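Side-chain contacts in collagen adhesin (Staphylococcus aureus, PDB 2F68), which binds collagen on behalf of Staphylococcus aureus, probably by closing its two immunoglobulin-like domains around the collagen rod in a "hug": residues M37-K42 with D50-A55; V54-S59 with F110-R115; L73-E78 with E99-V104; G81-T86 with A90-N95. All coordinates share one frame; numbering follows the deposited sequence.

All four contacts lie in the immunoglobulin-like domain near the start of the chain. Contact 4 pairs strands 78-86 and 89-94 edge by edge; contacts 1 and 2 are core contacts against its apolar side, their centres about 10 and 16 Å from its own. Contacts 1 and 2 share Val54, which meets Met37 in one and Phe110 in the other, with centres about 17 Å apart. Contact 4 touches both: Ile52 O lies 2.8 Å from Ile92 N, and Phe110 CZ 3.7 Å from Ala90 CB. Contact 3 closes the far end of the domain, its centre about 29 Å from that of contact 2. No ligand is bound at any of them.

Contact 1 of 4, residues M37-K42 with D50-A55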
loop_
_atom_site.group_PDB
_atom_site.type_symbol
_atom_site.label_atom_id
_atom_site.label_comp_id
_atom_site.label_asym_id
_atom_site.label_seq_id
_atom_site.Cartn_x
_atom_site.Cartn_y
_atom_site.Cartn_z
ATOM N N MET A 37 6.675 11.545 -15.184
ATOM C CA MET A 37 6.368 11.770 -16.594
ATOM C C MET A 37 6.261 13.270 -16.862
ATOM O O MET A 37 5.467 13.960 -16.222
ATOM C CB MET A 37 5.063 11.057 -16.970
ATOM C CG MET A 37 4.710 11.063 -18.461
ATOM S SD MET A 37 4.050 12.627 -19.090
ATOM C CE MET A 37 2.659 12.906 -17.992
ATOM N N THR A 38 7.054 13.765 -17.810
ATOM C CA THR A 38 7.036 15.185 -18.173
ATOM C C THR A 38 6.491 15.403 -19.586
ATOM O O THR A 38 6.616 14.530 -20.450
ATOM C CB THR A 38 8.435 15.836 -18.057
ATOM O OG1 THR A 38 9.345 15.189 -18.953
ATOM C CG2 THR A 38 8.968 15.737 -16.631
ATOM N N PHE A 39 5.895 16.572 -19.811
ATOM C CA PHE A 39 5.291 16.908 -21.102
ATOM C C PHE A 39 5.371 18.403 -21.425
ATOM O O PHE A 39 5.449 19.237 -20.521
ATOM C CB PHE A 39 3.827 16.437 -21.154
ATOM C CG PHE A 39 2.931 17.098 -20.135
ATOM C CD1 PHE A 39 2.269 18.287 -20.435
ATOM C CD2 PHE A 39 2.738 16.524 -18.881
ATOM C CE1 PHE A 39 1.442 18.901 -19.497
ATOM C CE2 PHE A 39 1.910 17.129 -17.937
ATOM C CZ PHE A 39 1.259 18.319 -18.247
ATOM N N ASP A 40 5.356 18.722 -22.718
ATOM C CA ASP A 40 5.216 20.102 -23.196
ATOM C C ASP A 40 4.434 20.161 -24.513
ATOM O O ASP A 40 4.194 19.127 -25.142
ATOM C CB ASP A 40 6.580 20.807 -23.317
ATOM C CG ASP A 40 7.556 20.082 -24.239
ATOM O OD1 ASP A 40 8.772 20.143 -23.963
ATOM O OD2 ASP A 40 7.127 19.463 -25.237
ATOM N N ASP A 41 4.039 21.367 -24.923
ATOM C CA ASP A 41 3.271 21.545 -26.159
ATOM C C ASP A 41 4.133 21.973 -27.356
ATOM O O ASP A 41 3.671 22.700 -28.243
ATOM C CB ASP A 41 2.081 22.501 -25.941
ATOM C CG ASP A 41 2.506 23.927 -25.596
ATOM O OD1 ASP A 41 1.610 24.746 -25.299
ATOM O OD2 ASP A 41 3.713 24.242 -25.623
ATOM N N LYS A 42 5.381 21.506 -27.375
ATOM C CA LYS A 42 6.330 21.829 -28.442
ATOM C C LYS A 42 5.922 21.206 -29.780
ATOM O O LYS A 42 5.982 21.864 -30.821
ATOM C CB LYS A 42 7.745 21.382 -28.053
ATOM C CG LYS A 42 8.836 21.815 -29.024
ATOM C CD LYS A 42 10.162 21.150 -28.700
ATOM C CE LYS A 42 11.192 21.423 -29.785
ATOM N NZ LYS A 42 12.498 20.773 -29.488
ATOM N N ASP A 50 -7.795 16.093 -24.212
ATOM C CA ASP A 50 -6.535 15.406 -24.488
ATOM C C ASP A 50 -6.062 14.612 -23.275
ATOM O O ASP A 50 -6.153 15.088 -22.140
ATOM C CB ASP A 50 -5.459 16.408 -24.915
ATOM C CG ASP A 50 -5.751 17.055 -26.263
ATOM O OD1 ASP A 50 -6.884 16.921 -26.773
ATOM O OD2 ASP A 50 -4.838 17.705 -26.812
ATOM N N MET A 51 -5.563 13.402 -23.519
ATOM C CA MET A 51 -5.090 12.537 -22.439
ATOM C C MET A 51 -3.705 11.934 -22.678
ATOM O O MET A 51 -3.367 11.541 -23.797
ATOM C CB MET A 51 -6.110 11.437 -22.106
ATOM C CG MET A 51 -6.602 10.614 -23.294
ATOM S SD MET A 51 -7.254 8.994 -22.824
ATOM C CE MET A 51 -8.561 9.429 -21.677
ATOM N N ILE A 52 -2.919 11.873 -21.606
ATOM C CA ILE A 52 -1.597 11.252 -21.618
ATOM C C ILE A 52 -1.634 9.983 -20.764
ATOM O O ILE A 52 -1.990 10.032 -19.584
ATOM C CB ILE A 52 -0.506 12.221 -21.096
ATOM C CG1 ILE A 52 -0.368 13.430 -22.029
ATOM C CG2 ILE A 52 0.830 11.497 -20.945
ATOM C CD1 ILE A 52 0.327 14.632 -21.406
ATOM N N LYS A 53 -1.267 8.856 -21.367
ATOM C CA LYS A 53 -1.312 7.561 -20.687
ATOM C C LYS A 53 0.070 7.038 -20.302
ATOM O O LYS A 53 1.020 7.121 -21.085
ATOM C CB LYS A 53 -2.039 6.524 -21.548
ATOM C CG LYS A 53 -3.553 6.676 -21.572
ATOM C CD LYS A 53 -4.202 5.555 -22.367
ATOM C CE LYS A 53 -5.718 5.631 -22.294
ATOM N NZ LYS A 53 -6.367 4.542 -23.075
ATOM N N VAL A 54 0.165 6.504 -19.087
ATOM C CA VAL A 54 1.376 5.843 -18.604
ATOM C C VAL A 54 1.058 4.367 -18.359
ATOM O O VAL A 54 0.270 4.030 -17.471
ATOM C CB VAL A 54 1.928 6.508 -17.313
ATOM C CG1 VAL A 54 3.202 5.813 -16.849
ATOM C CG2 VAL A 54 2.191 7.994 -17.535
ATOM N N ALA A 55 1.671 3.497 -19.160
ATOM C CA ALA A 55 1.374 2.064 -19.133
ATOM C C ALA A 55 2.515 1.224 -18.560
ATOM O O ALA A 55 3.687 1.588 -18.672
ATOM C CB ALA A 55 1.002 1.577 -20.529
#
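Met37 and Phe39 face Ile52 and Val54 from strands that run nearly antiparallel, at 153°, with axes 9.7 Å apart at closest approach, a spacing filled by side chains rather than bridged by backbone hydrogen bonds. Ile52 is the centre of the contact, because its two branches serve different partners. Its CD1 lies over one face of the Phe39 ring, 4.2 Å from the centroid and 26° off the ring normal, a CH-pi contact. Phe39 sends its ring off its strand into the gap between the two, with CG between the backbone N and the carbonyl carbon (chi1 63°), and one face receives that methyl. The other branch, Ile52 CG2, touches the end of Met37, with CE at 3.7 Å and SD at 3.9 Å. Met37 leaves its strand with CG anti to the backbone N, then bends at both later torsions; the fold in the chain turns the thioether toward Ile52 while CG lies 4.1 Å from Val54 CG2. A flexible methionine suits a place between two branched residues, since it can bend to fit both. Beta-branched Ile52 and Val54 suit an extended strand and present broad apolar flanks. Further residues close the cluster: Phe94 turns its ring steeply against that of Phe39, and Ile92 touches both Met37 and Ile52. Strand 31-40 is hydrogen-bonded to strand 104-116 and strand 50-54 to strand 89-94, so two facing layers meet here through interdigitating apolar side chains, as in the core of an immunoglobulin-like beta sandwich.

Contact 2 of 4, residues V54-S59 with F110-R115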
loop_
_atom_site.group_PDB
_atom_site.type_symbol
_atom_site.label_atom_id
_atom_site.label_comp_id
_atom_site.label_asym_id
_atom_site.label_seq_id
_atom_site.Cartn_x
_atom_site.Cartn_y
_atom_site.Cartn_z
ATOM N N VAL A 54 0.165 6.504 -19.087
ATOM C CA VAL A 54 1.376 5.843 -18.604
ATOM C C VAL A 54 1.058 4.367 -18.359
ATOM O O VAL A 54 0.270 4.030 -17.471
ATOM C CB VAL A 54 1.928 6.508 -17.313
ATOM C CG1 VAL A 54 3.202 5.813 -16.849
ATOM C CG2 VAL A 54 2.191 7.994 -17.535
ATOM N N ALA A 55 1.671 3.497 -19.160
ATOM C CA ALA A 55 1.374 2.064 -19.133
ATOM C C ALA A 55 2.515 1.224 -18.560
ATOM O O ALA A 55 3.687 1.588 -18.672
ATOM C CB ALA A 55 1.002 1.577 -20.529
ATOM N N TRP A 56 2.149 0.096 -17.953
ATOM C CA TRP A 56 3.102 -0.840 -17.353
ATOM C C TRP A 56 2.528 -2.264 -17.333
ATOM O O TRP A 56 1.309 -2.433 -17.412
ATOM C CB TRP A 56 3.481 -0.393 -15.934
ATOM C CG TRP A 56 2.311 -0.043 -15.058
ATOM C CD1 TRP A 56 1.384 -0.903 -14.541
ATOM C CD2 TRP A 56 1.955 1.261 -14.583
ATOM N NE1 TRP A 56 0.469 -0.215 -13.781
ATOM C CE2 TRP A 56 0.796 1.115 -13.789
ATOM C CE3 TRP A 56 2.502 2.540 -14.755
ATOM C CZ2 TRP A 56 0.172 2.200 -13.166
ATOM C CZ3 TRP A 56 1.879 3.620 -14.135
ATOM C CH2 TRP A 56 0.726 3.441 -13.350
ATOM N N PRO A 57 3.402 -3.292 -17.235
ATOM C CA PRO A 57 2.926 -4.678 -17.160
ATOM C C PRO A 57 2.058 -4.943 -15.927
ATOM O O PRO A 57 2.433 -4.578 -14.810
ATOM C CB PRO A 57 4.222 -5.497 -17.093
ATOM C CG PRO A 57 5.264 -4.541 -16.628
ATOM C CD PRO A 57 4.876 -3.225 -17.211
ATOM N N THR A 58 0.906 -5.569 -16.151
ATOM C CA THR A 58 -0.046 -5.875 -15.081
ATOM C C THR A 58 -0.092 -7.372 -14.769
ATOM O O THR A 58 -0.622 -7.782 -13.734
ATOM C CB THR A 58 -1.471 -5.380 -15.424
ATOM O OG1 THR A 58 -1.871 -5.904 -16.697
ATOM C CG2 THR A 58 -1.518 -3.857 -15.468
ATOM N N SER A 59 0.465 -8.178 -15.672
ATOM C CA SER A 59 0.494 -9.633 -15.521
ATOM C C SER A 59 1.691 -10.253 -16.243
ATOM O O SER A 59 2.273 -9.639 -17.141
ATOM C CB SER A 59 -0.811 -10.252 -16.033
ATOM O OG SER A 59 -1.074 -9.859 -17.369
ATOM N N PHE A 110 4.413 10.072 -9.335
ATOM C CA PHE A 110 3.619 9.141 -8.528
ATOM C C PHE A 110 4.395 7.869 -8.180
ATOM O O PHE A 110 5.331 7.491 -8.886
ATOM C CB PHE A 110 2.297 8.792 -9.233
ATOM C CG PHE A 110 2.468 8.260 -10.634
ATOM C CD1 PHE A 110 2.623 6.896 -10.863
ATOM C CD2 PHE A 110 2.459 9.125 -11.726
ATOM C CE1 PHE A 110 2.779 6.402 -12.155
ATOM C CE2 PHE A 110 2.614 8.640 -13.023
ATOM C CZ PHE A 110 2.774 7.275 -13.237
ATOM N N GLU A 111 3.991 7.216 -7.091
ATOM C CA GLU A 111 4.652 5.998 -6.617
ATOM C C GLU A 111 3.918 4.734 -7.057
ATOM O O GLU A 111 2.685 4.699 -7.088
ATOM C CB GLU A 111 4.788 6.018 -5.091
ATOM C CG GLU A 111 5.738 7.087 -4.555
ATOM C CD GLU A 111 5.851 7.082 -3.038
ATOM O OE1 GLU A 111 6.888 7.550 -2.522
ATOM O OE2 GLU A 111 4.910 6.615 -2.358
ATOM N N VAL A 112 4.688 3.701 -7.399
ATOM C CA VAL A 112 4.141 2.402 -7.805
ATOM C C VAL A 112 4.787 1.253 -7.024
ATOM O O VAL A 112 5.854 1.421 -6.427
ATOM C CB VAL A 112 4.286 2.147 -9.337
ATOM C CG1 VAL A 112 3.504 3.178 -10.146
ATOM C CG2 VAL A 112 5.752 2.121 -9.760
ATOM N N GLN A 113 4.135 0.091 -7.034
ATOM C CA GLN A 113 4.657 -1.104 -6.371
ATOM C C GLN A 113 5.063 -2.162 -7.395
ATOM O O GLN A 113 4.294 -2.487 -8.302
ATOM C CB GLN A 113 3.623 -1.675 -5.394
ATOM C CG GLN A 113 4.178 -2.723 -4.431
ATOM C CD GLN A 113 3.121 -3.298 -3.501
ATOM O OE1 GLN A 113 1.976 -3.523 -3.898
ATOM N NE2 GLN A 113 3.507 -3.549 -2.256
ATOM N N GLY A 114 6.274 -2.693 -7.241
ATOM C CA GLY A 114 6.802 -3.712 -8.144
ATOM C C GLY A 114 6.777 -5.103 -7.542
ATOM O O GLY A 114 7.181 -5.299 -6.393
ATOM N N ARG A 115 6.307 -6.070 -8.326
ATOM C CA ARG A 115 6.189 -7.456 -7.879
ATOM C C ARG A 115 6.833 -8.433 -8.856
ATOM O O ARG A 115 6.700 -8.287 -10.072
ATOM C CB ARG A 115 4.715 -7.828 -7.682
ATOM C CG ARG A 115 4.097 -7.359 -6.365
ATOM C CD ARG A 115 4.449 -8.281 -5.194
ATOM N NE ARG A 115 4.214 -9.695 -5.495
ATOM C CZ ARG A 115 3.045 -10.319 -5.365
ATOM N NH1 ARG A 115 1.971 -9.665 -4.936
ATOM N NH2 ARG A 115 2.948 -11.606 -5.668
#
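The indole of Trp56 and the ring of Phe110 meet rim to rim, neither lying over the face of the other, with planes at 52° and the centroid of the indole's six-membered ring 5.9 Å from that of Phe110. One face of the indole carries Val54 O, set toward the rim. Across the opposite face comes Val112, whose CG1 is 4.2 Å from Trp56 CH2. Phe110 is met at its edge: Trp56 CZ3 approaches its CE1 to 3.5 Å, and Val54 CG1 reaches its CZ at 3.9 Å, close to the ring plane. The two aromatic side chains come from opposite directions. In both, CG sits between the backbone N and the carbonyl carbon (chi1 49° in Trp56, 55° in Phe110); in Trp56 this leans the indole back along its own chain, which brings Val54 O against one face. Branched Val54 can serve two neighbours at once: CG1 goes to Phe110, leaving CG2 for a different one. Ala90 and Ile85 also pack on Phe110, while Ile64 and Ile130 touch the indole, so the loop that follows strand 50-54 is pinned to strand 104-116 by a large buried ring. Tryptophan fits such a place because its one polar atom can be satisfied at the periphery, here by a weak hydrogen bond from NE1 to Pro87 O. No hydrogen bond links the two segments, so their attachment rests on apolar contact and the shapes of the rings.

Contact 3 of 4, residues L73-E78 with E99-V104; sequences LTVKGE and EKLSDV
Val75 and Leu101 reach toward each other tip to tip, each fork set against the other: Val75 CG2 lies 3.8 Å from Leu101 CD1, and Val75 CG1 is 3.9 Å from Leu101 CD2. With CG1 anti to its backbone N (chi1 176°), Val75 turns both methyls toward the leucine, whose longer stem lets the loop 99-104 stay back while its end still touches. Val80 packs on both residues and Ile304, from the late strand 300-307, on Val75, giving the pair an apolar surround. Val75 opens the tight turn of a beta hairpin: strand 62-75 passes into strand 78-86 through a type I' turn, in which Val75 N binds Glu78 O at 2.8 Å and Glu78 N binds Val75 O at 3.0 Å. Lys76 and Gly77 occupy its corners with positive phi, a region that glycine enters easily. The same turn brings Glu78 beside Lys100, and their side chains cross at about a right angle. It is the aliphatic part of the glutamate that is nearest, CG lying 4.1 Å from Lys100 NZ, whereas Glu78 OE2 stays 4.7 Å from that nitrogen. Their opposite charges may attract at this range, but each has a closer partner in Lys97: Glu78 OE2 forms a salt bridge with its NZ, and Lys100 NZ a hydrogen bond with its backbone O. A last bend at chi4 (-69°) swings the ammonium of the otherwise extended Lys100 chain out of line with its stem.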
loop_
_atom_site.group_PDB
_atom_site.type_symbol
_atom_site.label_atom_id
_atom_site.label_comp_id
_atom_site.label_asym_id
_atom_site.label_seq_id
_atom_site.Cartn_x
_atom_site.Cartn_y
_atom_site.Cartn_z
ATOM N N LEU A 73 -4.065 19.324 -11.691
ATOM C CA LEU A 73 -3.081 20.161 -12.373
ATOM C C LEU A 73 -3.579 21.603 -12.362
ATOM O O LEU A 73 -4.595 21.920 -12.984
ATOM C CB LEU A 73 -2.866 19.678 -13.817
ATOM C CG LEU A 73 -1.991 18.462 -14.173
ATOM C CD1 LEU A 73 -0.516 18.724 -13.872
ATOM C CD2 LEU A 73 -2.455 17.168 -13.514
ATOM N N THR A 74 -2.865 22.473 -11.649
ATOM C CA THR A 74 -3.333 23.842 -11.413
ATOM C C THR A 74 -2.391 24.929 -11.932
ATOM O O THR A 74 -1.170 24.834 -11.783
ATOM C CB THR A 74 -3.613 24.102 -9.912
ATOM O OG1 THR A 74 -2.480 23.702 -9.132
ATOM C CG2 THR A 74 -4.846 23.334 -9.447
ATOM N N VAL A 75 -2.981 25.954 -12.546
ATOM C CA VAL A 75 -2.261 27.158 -12.963
ATOM C C VAL A 75 -2.958 28.384 -12.372
ATOM O O VAL A 75 -4.114 28.668 -12.702
ATOM C CB VAL A 75 -2.173 27.291 -14.511
ATOM C CG1 VAL A 75 -1.503 28.604 -14.907
ATOM C CG2 VAL A 75 -1.418 26.117 -15.116
ATOM N N LYS A 76 -2.245 29.091 -11.494
ATOM C CA LYS A 76 -2.748 30.293 -10.811
ATOM C C LYS A 76 -4.100 30.061 -10.114
ATOM O O LYS A 76 -5.025 30.870 -10.229
ATOM C CB LYS A 76 -2.804 31.490 -11.779
ATOM C CG LYS A 76 -2.695 32.864 -11.117
ATOM C CD LYS A 76 -1.258 33.204 -10.739
ATOM C CE LYS A 76 -1.169 34.576 -10.090
ATOM N NZ LYS A 76 0.230 34.924 -9.718
ATOM N N GLY A 77 -4.200 28.943 -9.397
ATOM C CA GLY A 77 -5.408 28.593 -8.652
ATOM C C GLY A 77 -6.494 27.909 -9.464
ATOM O O GLY A 77 -7.460 27.390 -8.902
ATOM N N GLU A 78 -6.336 27.908 -10.787
ATOM C CA GLU A 78 -7.322 27.325 -11.692
ATOM C C GLU A 78 -6.899 25.927 -12.140
ATOM O O GLU A 78 -5.803 25.744 -12.673
ATOM C CB GLU A 78 -7.531 28.235 -12.909
ATOM C CG GLU A 78 -8.812 27.969 -13.698
ATOM C CD GLU A 78 -10.016 28.738 -13.171
ATOM O OE1 GLU A 78 -10.259 28.727 -11.945
ATOM O OE2 GLU A 78 -10.729 29.350 -13.994
ATOM N N GLU A 99 -6.808 25.425 -22.815
ATOM C CA GLU A 99 -6.802 26.028 -24.151
ATOM C C GLU A 99 -6.427 27.511 -24.141
ATOM O O GLU A 99 -5.984 28.048 -25.159
ATOM C CB GLU A 99 -8.154 25.826 -24.843
ATOM C CG GLU A 99 -8.438 24.382 -25.253
ATOM C CD GLU A 99 -9.726 24.222 -26.049
ATOM O OE1 GLU A 99 -10.605 25.107 -25.969
ATOM O OE2 GLU A 99 -9.860 23.200 -26.753
ATOM N N LYS A 100 -6.605 28.165 -22.994
ATOM C CA LYS A 100 -6.239 29.573 -22.837
ATOM C C LYS A 100 -4.743 29.756 -22.557
ATOM O O LYS A 100 -4.225 30.874 -22.618
ATOM C CB LYS A 100 -7.083 30.241 -21.740
ATOM C CG LYS A 100 -6.773 29.781 -20.317
ATOM C CD LYS A 100 -7.601 30.546 -19.294
ATOM C CE LYS A 100 -7.215 30.176 -17.868
ATOM N NZ LYS A 100 -7.610 28.784 -17.506
ATOM N N LEU A 101 -4.061 28.653 -22.256
ATOM C CA LEU A 101 -2.643 28.678 -21.907
ATOM C C LEU A 101 -1.736 28.382 -23.100
ATOM O O LEU A 101 -2.010 27.479 -23.895
ATOM C CB LEU A 101 -2.349 27.690 -20.772
ATOM C CG LEU A 101 -2.982 27.930 -19.398
ATOM C CD1 LEU A 101 -2.937 26.657 -18.572
ATOM C CD2 LEU A 101 -2.306 29.081 -18.657
ATOM N N SER A 102 -0.661 29.157 -23.210
ATOM C CA SER A 102 0.367 28.949 -24.226
ATOM C C SER A 102 1.706 28.638 -23.560
ATOM O O SER A 102 1.910 28.970 -22.388
ATOM C CB SER A 102 0.491 30.180 -25.129
ATOM O OG SER A 102 0.819 31.337 -24.379
ATOM N N ASP A 103 2.609 28.006 -24.313
ATOM C CA ASP A 103 3.914 27.557 -23.805
ATOM C C ASP A 103 3.742 26.617 -22.607
ATOM O O ASP A 103 4.393 26.775 -21.570
ATOM C CB ASP A 103 4.815 28.752 -23.450
ATOM C CG ASP A 103 4.953 29.749 -24.592
ATOM O OD1 ASP A 103 5.204 29.323 -25.740
ATOM O OD2 ASP A 103 4.820 30.964 -24.335
ATOM N N VAL A 104 2.858 25.635 -22.773
ATOM C CA VAL A 104 2.457 24.738 -21.689
ATOM C C VAL A 104 3.483 23.630 -21.452
ATOM O O VAL A 104 3.901 22.947 -22.388
ATOM C CB VAL A 104 1.055 24.116 -21.949
ATOM C CG1 VAL A 104 0.565 23.346 -20.729
ATOM C CG2 VAL A 104 0.045 25.195 -22.323
#

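Contact 4 of 4, residues G81-T86 with A90-N95; sequences GQAVIT and ATITFN
Gln82 and Val84 are joined to Thr93 and Thr91 by four backbone hydrogen bonds, two for each pair, and these zip strand 81-86 antiparallel to strand 90-94 in a beta hairpin. Between them, CA-H...O contacts add weaker links, such as Ile92 CA to Gln82 O at 3.4 Å. Apolar contacts belong to the face bearing Ala83, Ile85, Ala90, Ile92 and Phe94. Ile92 bends at chi2 (-64°) to set CD1 3.6 Å from Ala83 CB, and Ile85 CG1 rests 4.2 Å from Ala90 CB; small Ala90 leaves room for Phe110 of the facing strand 104-116, and Ala83 for Leu73 of the adjoining strand 62-75. Gly81, with no side chain, sits across from bulky Phe94 at a CA-CA distance of 4.2 Å. On the other face, a water bridges the strands, giving a hydrogen bond of 2.8 Å to Val84 O and taking one of 3.2 Å from Thr91 OG1. At the end of the pairing, the amide of Asn95 is held chiefly by OD1 to Lys97 N, with a weak bond from ND2 to Gln79 O. Chemically the hairpin is two-sided: backbone bonds fix its register, its apolar face joins the core, and its threonine-bearing face can bind water.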
loop_
_atom_site.group_PDB
_atom_site.type_symbol
_atom_site.label_atom_id
_atom_site.label_comp_id
_atom_site.label_asym_id
_atom_site.label_seq_id
_atom_site.Cartn_x
_atom_site.Cartn_y
_atom_site.Cartn_z
ATOM N N GLY A 81 -6.117 20.525 -15.448
ATOM C CA GLY A 81 -5.995 19.094 -15.718
ATOM C C GLY A 81 -6.121 18.239 -14.470
ATOM O O GLY A 81 -6.305 18.758 -13.366
ATOM N N GLN A 82 -6.022 16.923 -14.649
ATOM C CA GLN A 82 -6.139 15.976 -13.542
ATOM C C GLN A 82 -5.274 14.735 -13.764
ATOM O O GLN A 82 -5.251 14.169 -14.860
ATOM C CB GLN A 82 -7.603 15.572 -13.334
ATOM C CG GLN A 82 -7.901 14.953 -11.972
ATOM C CD GLN A 82 -9.355 14.545 -11.813
ATOM O OE1 GLN A 82 -9.910 13.830 -12.650
ATOM N NE2 GLN A 82 -9.977 14.991 -10.729
ATOM N N ALA A 83 -4.568 14.325 -12.712
ATOM C CA ALA A 83 -3.737 13.125 -12.740
ATOM C C ALA A 83 -4.407 11.990 -11.969
ATOM O O ALA A 83 -4.479 12.022 -10.740
ATOM C CB ALA A 83 -2.354 13.418 -12.169
ATOM N N VAL A 84 -4.901 10.995 -12.702
ATOM C CA VAL A 84 -5.569 9.845 -12.098
ATOM C C VAL A 84 -4.688 8.601 -12.210
ATOM O O VAL A 84 -4.430 8.105 -13.310
ATOM C CB VAL A 84 -6.966 9.585 -12.727
ATOM C CG1 VAL A 84 -7.639 8.380 -12.077
ATOM C CG2 VAL A 84 -7.852 10.819 -12.597
ATOM N N ILE A 85 -4.224 8.112 -11.062
ATOM C CA ILE A 85 -3.374 6.926 -11.004
ATOM C C ILE A 85 -4.177 5.731 -10.488
ATOM O O ILE A 85 -4.816 5.806 -9.437
ATOM C CB ILE A 85 -2.102 7.150 -10.127
ATOM C CG1 ILE A 85 -1.304 8.369 -10.603
ATOM C CG2 ILE A 85 -1.205 5.917 -10.138
ATOM C CD1 ILE A 85 -1.605 9.656 -9.850
ATOM N N THR A 86 -4.150 4.640 -11.252
ATOM C CA THR A 86 -4.829 3.396 -10.890
ATOM C C THR A 86 -3.838 2.224 -10.924
ATOM O O THR A 86 -2.793 2.325 -11.572
ATOM C CB THR A 86 -6.030 3.103 -11.829
ATOM O OG1 THR A 86 -5.611 3.183 -13.197
ATOM C CG2 THR A 86 -7.167 4.090 -11.587
ATOM N N ALA A 90 -2.023 5.003 -15.493
ATOM C CA ALA A 90 -2.067 6.402 -15.076
ATOM C C ALA A 90 -2.477 7.288 -16.249
ATOM O O ALA A 90 -1.917 7.180 -17.342
ATOM C CB ALA A 90 -0.720 6.836 -14.516
ATOM N N THR A 91 -3.455 8.162 -16.015
ATOM C CA THR A 91 -4.017 8.995 -17.078
ATOM C C THR A 91 -4.024 10.480 -16.706
ATOM O O THR A 91 -4.492 10.861 -15.630
ATOM C CB THR A 91 -5.448 8.536 -17.460
ATOM O OG1 THR A 91 -5.482 7.108 -17.580
ATOM C CG2 THR A 91 -5.889 9.160 -18.782
ATOM N N ILE A 92 -3.496 11.303 -17.610
ATOM C CA ILE A 92 -3.498 12.758 -17.456
ATOM C C ILE A 92 -4.526 13.360 -18.409
ATOM O O ILE A 92 -4.325 13.368 -19.625
ATOM C CB ILE A 92 -2.098 13.375 -17.751
ATOM C CG1 ILE A 92 -0.983 12.636 -16.985
ATOM C CG2 ILE A 92 -2.091 14.890 -17.478
ATOM C CD1 ILE A 92 -1.066 12.725 -15.454
ATOM N N THR A 93 -5.626 13.863 -17.852
ATOM C CA THR A 93 -6.718 14.417 -18.655
ATOM C C THR A 93 -6.806 15.935 -18.505
ATOM O O THR A 93 -6.847 16.456 -17.388
ATOM C CB THR A 93 -8.076 13.767 -18.291
ATOM O OG1 THR A 93 -7.924 12.345 -18.207
ATOM C CG2 THR A 93 -9.136 14.095 -19.338
ATOM N N PHE A 94 -6.834 16.632 -19.639
ATOM C CA PHE A 94 -6.921 18.091 -19.668
ATOM C C PHE A 94 -8.340 18.554 -19.985
ATOM O O PHE A 94 -9.018 17.967 -20.833
ATOM C CB PHE A 94 -5.947 18.670 -20.701
ATOM C CG PHE A 94 -4.505 18.326 -20.444
ATOM C CD1 PHE A 94 -3.931 17.199 -21.027
ATOM C CD2 PHE A 94 -3.717 19.133 -19.629
ATOM C CE1 PHE A 94 -2.598 16.876 -20.797
ATOM C CE2 PHE A 94 -2.381 18.818 -19.392
ATOM C CZ PHE A 94 -1.822 17.687 -19.978
ATOM N N ASN A 95 -8.780 19.609 -19.303
ATOM C CA ASN A 95 -10.097 20.201 -19.547
ATOM C C ASN A 95 -10.031 21.441 -20.451
ATOM O O ASN A 95 -9.012 21.684 -21.100
ATOM C CB ASN A 95 -10.825 20.496 -18.225
ATOM C CG ASN A 95 -9.985 21.313 -17.255
ATOM O OD1 ASN A 95 -9.499 22.394 -17.588
ATOM N ND2 ASN A 95 -9.826 20.802 -16.040
HETATM O O HOH W 1 -5.724 5.978 -14.605
#